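PDB 1HLQ: high-potential iron-sulfur protein from Rhodoferax fermentans, which carries electrons through a high-potential [4Fe-4S] cluster in anaerobic electron transport, and is competent in photosynthetic transfer to the cytochrome bc1 complex via a membrane-bound tetraheme. Local coordinates for residues P3-A6 with E7-N11. Sequence-based numbering, arbitrary orientation.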
ATOM      1  N   PRO A   3      13.928  -0.684 -10.772  1.00 18.39           N
ATOM      2  CA  PRO A   3      13.861   0.752 -10.845  1.00 17.54           C
ATOM      3  C   PRO A   3      13.513   1.337  -9.476  1.00 16.31           C
ATOM      4  O   PRO A   3      12.645   0.840  -8.758  1.00 16.35           O
ATOM      5  CB  PRO A   3      12.721   1.048 -11.812  1.00 17.92           C
ATOM      6  CG  PRO A   3      12.731  -0.163 -12.685  1.00 19.09           C
ATOM      7  CD  PRO A   3      12.982  -1.304 -11.737  1.00 19.69           C
ATOM      8  N   LEU A   4      14.151   2.463  -9.165  1.00 15.99           N
ATOM      9  CA  LEU A   4      13.819   3.138  -7.917  1.00 14.93           C
ATOM     10  C   LEU A   4      12.492   3.861  -8.022  1.00 14.38           C
ATOM     11  O   LEU A   4      12.080   4.400  -9.054  1.00 15.52           O
ATOM     12  CB  LEU A   4      14.895   4.182  -7.573  1.00 14.97           C
ATOM     13  CG  LEU A   4      16.273   3.623  -7.192  1.00 15.65           C
ATOM     14  CD1 LEU A   4      17.274   4.763  -7.168  1.00 16.61           C
ATOM     15  CD2 LEU A   4      16.230   2.877  -5.878  1.00 16.95           C
ATOM     16  N   VAL A   5      11.773   3.872  -6.893  1.00 14.09           N
ATOM     17  CA  VAL A   5      10.554   4.667  -6.797  1.00 13.83           C
ATOM     18  C   VAL A   5      10.859   6.112  -7.158  1.00 14.02           C
ATOM     19  O   VAL A   5      11.900   6.653  -6.748  1.00 15.26           O
ATOM     20  CB  VAL A   5      10.014   4.588  -5.349  1.00 14.04           C
ATOM     21  CG1 VAL A   5       8.900   5.589  -5.095  1.00 14.55           C
ATOM     22  CG2 VAL A   5       9.571   3.168  -5.015  1.00 14.24           C
ATOM     23  N   ALA A   6      10.032   6.770  -7.944  1.00 13.99           N
ATOM     24  CA  ALA A   6      10.132   8.194  -8.241  1.00 14.41           C
ATOM     25  C   ALA A   6       9.239   8.935  -7.244  1.00 14.93           C
ATOM     26  O   ALA A   6       8.117   8.506  -6.971  1.00 15.63           O
ATOM     27  CB  ALA A   6       9.720   8.524  -9.662  1.00 14.83           C
ATOM     28  N   GLU A   7       9.685  10.079  -6.749  1.00 15.33           N
ATOM     29  CA  GLU A   7       8.910  10.873  -5.811  1.00 15.88           C
ATOM     30  C   GLU A   7       7.625  11.391  -6.422  1.00 16.27           C
ATOM     31  O   GLU A   7       6.704  11.754  -5.687  1.00 17.21           O
ATOM     32  CB  GLU A   7       9.759  12.015  -5.236  1.00 16.20           C
ATOM     33  CG  GLU A   7      10.882  11.502  -4.366  1.00 16.90           C
ATOM     34  CD  GLU A   7      11.819  12.554  -3.822  1.00 17.05           C
ATOM     35  OE1 GLU A   7      12.864  12.092  -3.316  1.00 16.83           O
ATOM     36  OE2 GLU A   7      11.498  13.759  -3.939  1.00 19.13           O
ATOM     37  N   THR A   8       7.528  11.466  -7.743  1.00 16.99           N
ATOM     38  CA  THR A   8       6.327  11.876  -8.441  1.00 17.44           C
ATOM     39  C   THR A   8       5.390  10.707  -8.723  1.00 16.58           C
ATOM     40  O   THR A   8       4.312  10.932  -9.278  1.00 18.49           O
ATOM     41  CB  THR A   8       6.727  12.544  -9.775  1.00 18.90           C
ATOM     42  OG1 THR A   8       7.635  11.671 -10.448  1.00 20.01           O
ATOM     43  CG2 THR A   8       7.326  13.920  -9.510  1.00 19.82           C
ATOM     44  N   ASP A   9       5.769   9.473  -8.430  1.00 15.58           N
ATOM     45  CA  ASP A   9       4.871   8.327  -8.611  1.00 15.71           C
ATOM     46  C   ASP A   9       3.651   8.536  -7.714  1.00 15.27           C
ATOM     47  O   ASP A   9       3.758   9.047  -6.602  1.00 15.72           O
ATOM     48  CB  ASP A   9       5.527   7.003  -8.280  1.00 16.20           C
ATOM     49  CG  ASP A   9       6.595   6.516  -9.243  1.00 16.52           C
ATOM     50  OD1 ASP A   9       7.380   5.604  -8.897  1.00 16.19           O
ATOM     51  OD2 ASP A   9       6.633   7.063 -10.383  1.00 18.29           O
ATOM     52  N   ALA A  10       2.468   8.138  -8.179  1.00 15.79           N
ATOM     53  CA  ALA A  10       1.249   8.388  -7.424  1.00 15.87           C
ATOM     54  C   ALA A  10       1.267   7.765  -6.032  1.00 15.74           C
ATOM     55  O   ALA A  10       0.882   8.446  -5.065  1.00 16.27           O
ATOM     56  CB  ALA A  10       0.026   7.863  -8.176  1.00 16.99           C
ATOM     57  N   ASN A  11       1.716   6.525  -5.931  1.00 15.77           N
ATOM     58  CA  ASN A  11       1.741   5.877  -4.624  1.00 15.31           C
ATOM     59  C   ASN A  11       2.773   6.526  -3.714  1.00 15.30           C
ATOM     60  O   ASN A  11       2.561   6.612  -2.505  1.00 16.32           O
ATOM     61  CB  ASN A  11       1.887   4.375  -4.731  1.00 16.03           C
ATOM     62  CG  ASN A  11       3.076   3.837  -5.471  1.00 15.84           C
ATOM     63  OD1 ASN A  11       3.938   4.594  -5.932  1.00 16.00           O
ATOM     64  ND2 ASN A  11       3.125   2.520  -5.627  1.00 15.86           N
TER
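Ala6 and Asp9 join twice across a type I beta turn, an example of a turn whose last residue holds its first through both backbone and side chain. The turn runs from Ala6 to Asp9 and leads straight into helix 10-14, with Asp9 at the N-cap position. Its closing bond goes from Asp9 N to Ala6 O, 2.9 Å long. The second bond runs the other way: Ala6 N gives its hydrogen to Asp9 OD1 at 3.0 Å and nearly straight, 162°, arriving from above the carboxylate plane. With CG anti to its own carbonyl carbon (chi1 -70°), Asp9 brings its carboxylate back to the first residue of the turn, Ala6, and makes no capping bond to the helix that follows. The same OD1 forms a salt bridge with Lys60, so two partners grip it. Replacing Asp9 by an alanine would remove OD1 and would probably leave Ala6 N and Lys60 without their shared acceptor, with the start of the turn less firmly held. The extended side chain of Glu7 has its polar partner elsewhere: OE1 accepts a hydrogen bond from Ala19 N. Farther in, buried Val5 packs on Tyr17, Phe57 and Val62, all three lining the cluster pocket, and its side chain lies about 7 Å from the iron-sulfur cluster. Val5 CG1 lies 4.1 Å from Asp9 OD1, while Asp9 OD2 rests 3.5 Å from the methyl carbon CB of Ala6.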